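Local coordinates for heme-binding protein A / AI-2 binding protein A (Helicobacter pylori SS1, PDB 6OFQ) that probably binds peptides in the periplasm and delivers them to an ABC transporter that carries them into the cell, at residues A426-D431 with P435-Y440; Q446-S449 with Q454-S457. All coordinates share one frame; numbering follows the deposited sequence.

Interaction 1 (A426-D431 with P435-Y440)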
loop_
_atom_site.group_PDB
_atom_site.type_symbol
_atom_site.label_atom_id
_atom_site.label_comp_id
_atom_site.label_asym_id
_atom_site.label_seq_id
_atom_site.Cartn_x
_atom_site.Cartn_y
_atom_site.Cartn_z
ATOM N N ALA A 426 -0.150 -9.669 -8.075
ATOM C CA ALA A 426 0.430 -8.583 -7.317
ATOM C C ALA A 426 -0.550 -7.427 -7.436
ATOM O O ALA A 426 -1.283 -7.294 -8.428
ATOM C CB ALA A 426 1.739 -8.157 -7.963
ATOM N N GLY A 427 -0.563 -6.536 -6.476
ATOM C CA GLY A 427 -1.385 -5.333 -6.527
ATOM C C GLY A 427 -0.731 -4.268 -5.670
ATOM O O GLY A 427 -0.038 -4.495 -4.663
ATOM N N TRP A 428 -1.111 -3.043 -6.003
ATOM C CA TRP A 428 -0.633 -1.861 -5.292
ATOM C C TRP A 428 -1.678 -0.763 -5.280
ATOM O O TRP A 428 -2.357 -0.487 -6.305
ATOM C CB TRP A 428 0.590 -1.273 -5.973
ATOM C CG TRP A 428 1.374 -0.253 -5.212
ATOM C CD1 TRP A 428 1.480 1.090 -5.490
ATOM C CD2 TRP A 428 2.280 -0.519 -4.156
ATOM N NE1 TRP A 428 2.404 1.667 -4.667
ATOM C CE2 TRP A 428 2.906 0.694 -3.828
ATOM C CE3 TRP A 428 2.604 -1.676 -3.426
ATOM C CZ2 TRP A 428 3.817 0.794 -2.800
ATOM C CZ3 TRP A 428 3.536 -1.566 -2.439
ATOM C CH2 TRP A 428 4.158 -0.354 -2.157
ATOM N N MET A 429 -1.855 -0.163 -4.137
ATOM C CA MET A 429 -2.620 1.078 -3.964
ATOM C C MET A 429 -1.593 2.174 -3.747
ATOM O O MET A 429 -0.701 2.077 -2.889
ATOM C CB MET A 429 -3.441 0.929 -2.688
ATOM C CG MET A 429 -4.066 2.206 -2.171
ATOM S SD MET A 429 -5.219 2.942 -3.362
ATOM C CE MET A 429 -5.498 4.566 -2.622
ATOM N N ALA A 430 -1.705 3.246 -4.535
ATOM C CA ALA A 430 -0.856 4.417 -4.328
ATOM C C ALA A 430 -0.806 4.830 -2.883
ATOM O O ALA A 430 -1.841 5.032 -2.252
ATOM C CB ALA A 430 -1.311 5.588 -5.172
ATOM N N ASP A 431 0.414 5.095 -2.409
ATOM C CA ASP A 431 0.609 5.785 -1.148
ATOM C C ASP A 431 0.570 7.295 -1.287
ATOM O O ASP A 431 0.248 7.995 -0.335
ATOM C CB ASP A 431 1.933 5.373 -0.464
ATOM C CG ASP A 431 2.031 3.857 -0.340
ATOM O OD1 ASP A 431 1.111 3.254 0.308
ATOM O OD2 ASP A 431 2.997 3.289 -0.916
ATOM N N PRO A 435 4.283 9.143 -9.725
ATOM C CA PRO A 435 4.804 7.919 -10.369
ATOM C C PRO A 435 5.933 7.227 -9.643
ATOM O O PRO A 435 6.082 5.995 -9.789
ATOM C CB PRO A 435 5.190 8.387 -11.788
ATOM C CG PRO A 435 4.308 9.586 -12.027
ATOM C CD PRO A 435 4.265 10.265 -10.704
ATOM N N ASP A 436 6.731 7.976 -8.915
ATOM C CA ASP A 436 7.839 7.349 -8.200
ATOM C C ASP A 436 7.413 6.200 -7.288
ATOM O O ASP A 436 8.104 5.173 -7.165
ATOM C CB ASP A 436 8.591 8.399 -7.376
ATOM C CG ASP A 436 9.830 7.854 -6.680
ATOM O OD1 ASP A 436 9.666 7.481 -5.500
ATOM O OD2 ASP A 436 10.903 7.887 -7.251
ATOM N N ASN A 437 6.240 6.359 -6.690
ATOM C CA ASN A 437 5.701 5.413 -5.675
ATOM C C ASN A 437 5.361 4.063 -6.333
ATOM O O ASN A 437 5.173 3.081 -5.576
ATOM C CB ASN A 437 4.504 6.057 -4.975
ATOM C CG ASN A 437 3.815 5.145 -3.955
ATOM O OD1 ASN A 437 2.650 4.758 -4.182
ATOM N ND2 ASN A 437 4.458 4.800 -2.875
ATOM N N PHE A 438 5.154 4.037 -7.657
ATOM C CA PHE A 438 4.974 2.776 -8.367
ATOM C C PHE A 438 6.283 2.406 -9.045
ATOM O O PHE A 438 6.831 1.284 -8.849
ATOM C CB PHE A 438 3.830 2.771 -9.409
ATOM C CG PHE A 438 2.426 2.894 -8.828
ATOM C CD1 PHE A 438 1.953 4.077 -8.223
ATOM C CD2 PHE A 438 1.522 1.854 -9.036
ATOM C CE1 PHE A 438 0.622 4.132 -7.795
ATOM C CE2 PHE A 438 0.208 1.940 -8.572
ATOM C CZ PHE A 438 -0.246 3.090 -7.984
ATOM N N LEU A 439 6.745 3.247 -9.956
ATOM C CA LEU A 439 7.864 2.890 -10.786
ATOM C C LEU A 439 9.136 2.639 -9.976
ATOM O O LEU A 439 9.829 1.645 -10.230
ATOM C CB LEU A 439 8.133 3.948 -11.832
ATOM C CG LEU A 439 6.952 4.248 -12.772
ATOM C CD1 LEU A 439 7.324 5.437 -13.657
ATOM C CD2 LEU A 439 6.616 3.017 -13.603
ATOM N N TYR A 440 9.488 3.470 -9.020
ATOM C CA TYR A 440 10.736 3.261 -8.299
ATOM C C TYR A 440 10.569 2.255 -7.186
ATOM O O TYR A 440 11.370 1.303 -7.014
ATOM C CB TYR A 440 11.316 4.580 -7.772
ATOM C CG TYR A 440 12.793 4.453 -7.423
ATOM C CD1 TYR A 440 13.704 4.497 -8.457
ATOM C CD2 TYR A 440 13.241 4.238 -6.142
ATOM C CE1 TYR A 440 15.061 4.345 -8.227
ATOM C CE2 TYR A 440 14.632 4.112 -5.902
ATOM C CZ TYR A 440 15.468 4.165 -6.983
ATOM O OH TYR A 440 16.890 4.064 -6.884
#
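N437 OD1 accepts two hydrogen bonds, one from each face of its amide. W428 NE1 donates to N437 OD1 at 3.1 Å, and that oxygen lies close to the indole plane. The backbone D431 N lies 2.9 Å from N437 OD1, and both bonds are fairly straight. Neither donor lies in the plane of the amide. N437 ND2 then donates to D431 OD2 at 2.9 Å, using the anti lone pair of the carboxylate. D431 OD2 is also bonded to the hydroxyl of Y143. Three bonds therefore fix the rotation of the N437 amide. Its CG stands anti to the backbone N (chi1 177°), which points the amide toward W428 and D431.

The next residue adds an aromatic contact. W428 turns an edge to the face of F438, with CD1 over the ring centre and 3.4 Å from F438 CE2. The two planes are 71° apart, a T-shaped pair. The methyl of A430 meets the edge of the same phenyl ring, its CB 3.6 Å from F438 CE1.

Most of the touching residues are buried. Together they close the loop between strand 423-429 and helix 436-443, within the alpha/beta fold of type II periplasmic binding proteins.

Interaction 2 (Q446-S449 with Q454-S457)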
loop_
_atom_site.group_PDB
_atom_site.type_symbol
_atom_site.label_atom_id
_atom_site.label_comp_id
_atom_site.label_asym_id
_atom_site.label_seq_id
_atom_site.Cartn_x
_atom_site.Cartn_y
_atom_site.Cartn_z
ATOM N N GLN A 446 17.060 -0.596 -7.299
ATOM C CA GLN A 446 17.128 -0.377 -5.871
ATOM C C GLN A 446 16.111 -1.259 -5.174
ATOM O O GLN A 446 16.411 -1.975 -4.218
ATOM C CB GLN A 446 16.909 1.105 -5.550
ATOM C CG GLN A 446 16.709 1.333 -4.055
ATOM C CD GLN A 446 17.934 0.974 -3.216
ATOM O OE1 GLN A 446 19.061 1.322 -3.586
ATOM N NE2 GLN A 446 17.754 0.352 -2.078
ATOM N N ALA A 447 14.872 -1.279 -5.669
ATOM C CA ALA A 447 13.809 -2.046 -5.009
ATOM C C ALA A 447 14.120 -3.544 -5.067
ATOM O O ALA A 447 13.865 -4.259 -4.092
ATOM C CB ALA A 447 12.441 -1.769 -5.616
ATOM N N ALA A 448 14.629 -4.015 -6.185
ATOM C CA ALA A 448 15.028 -5.422 -6.347
ATOM C C ALA A 448 16.169 -5.833 -5.438
ATOM O O ALA A 448 16.291 -7.053 -5.115
ATOM C CB ALA A 448 15.384 -5.728 -7.782
ATOM N N SER A 449 17.025 -4.903 -5.063
ATOM C CA SER A 449 18.195 -5.207 -4.224
ATOM C C SER A 449 17.794 -5.542 -2.776
ATOM O O SER A 449 18.584 -6.160 -2.056
ATOM C CB SER A 449 19.209 -4.070 -4.290
ATOM O OG SER A 449 18.823 -2.946 -3.519
ATOM N N GLN A 454 9.806 -5.629 -2.692
ATOM C CA GLN A 454 8.529 -5.287 -3.314
ATOM C C GLN A 454 8.567 -5.296 -4.832
ATOM O O GLN A 454 7.511 -5.148 -5.468
ATOM C CB GLN A 454 8.074 -3.888 -2.862
ATOM C CG GLN A 454 8.098 -3.801 -1.332
ATOM C CD GLN A 454 7.219 -2.706 -0.760
ATOM O OE1 GLN A 454 6.021 -2.924 -0.620
ATOM N NE2 GLN A 454 7.762 -1.529 -0.645
ATOM N N ASN A 455 9.734 -5.615 -5.378
ATOM C CA ASN A 455 9.875 -5.751 -6.825
ATOM C C ASN A 455 9.743 -7.259 -7.112
ATOM O O ASN A 455 10.717 -8.028 -7.244
ATOM C CB ASN A 455 11.213 -5.171 -7.278
ATOM C CG ASN A 455 11.447 -5.204 -8.767
ATOM O OD1 ASN A 455 10.836 -5.994 -9.488
ATOM N ND2 ASN A 455 12.352 -4.368 -9.258
ATOM N N GLY A 456 8.486 -7.676 -7.220
ATOM C CA GLY A 456 8.144 -9.097 -7.291
ATOM C C GLY A 456 8.521 -9.727 -8.608
ATOM O O GLY A 456 8.578 -10.947 -8.685
ATOM N N SER A 457 8.819 -8.949 -9.632
ATOM C CA SER A 457 9.328 -9.460 -10.908
ATOM C C SER A 457 10.855 -9.543 -10.957
ATOM O O SER A 457 11.454 -9.973 -11.920
ATOM C CB SER A 457 8.833 -8.593 -12.087
ATOM O OG SER A 457 7.450 -8.778 -12.278
HETATM O O HOH W 1 11.789 -3.620 -2.434
#
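A448 sets its methyl over one face of the N455 amide. The carbon comes in above the nitrogen end, with A448 CB 3.6 Å from N455 ND2. A447 meets the stem of the same side chain instead, its CB 4.0 Å from N455 CB. The helix backbone is close as well, since N455 CB lies 3.8 Å from A448 N. With chi1 at -178°, the N455 side chain runs out from the backbone and brings the face of its amide up to the A448 methyl.

No direct hydrogen bond joins the two segments. The polar ends of N455 turn to residues just outside them. ND2 donates to the carbonyl of S444, and OD1 accepts from the backbone N of Y459. These two bonds hold the amide at both its oxygen and its nitrogen, so its rotation is set while the A448 methyl packs on its face.

Water makes the polar link between the segments. It donates to A447 O at 2.7 Å and accepts from Q454 N at 2.8 Å. A447 O also takes a bond from the hydroxyl of T453. This helix carbonyl is thus shared by a water and a threonine.

Within the helix, S449 OG turns back along the chain and donates to Q446 O at 2.7 Å.

The contact joins helix 445-449 to the loop that leads on to helix 462-473. In that loop, Q454 and S457 touch helix 436-443, at T441, L442 and W443, and S457 also bonds to the backbone of T300, just past strand 292-298.

Interactions 1 and 2 follow one another along the chain, and their centres are about 12 Å apart. Helix 436-443, which supplies one side of interaction 1, runs almost directly into helix 445-449 of interaction 2. The two contacts also touch in space. Y440 O lies 3.5 Å from A447 CB, and the Y440 hydroxyl oxygen OH is 3.2 Å from Q446 CB. In addition, the six-membered ring of W428 reaches the loop of interaction 2, with W428 CZ3 3.4 Å from Q454 OE1. W428 thus packs against both F438 and Q454. Interaction 1 lies nearer the chain centre, at about 8 Å against about 15 Å for interaction 2, centre to centre.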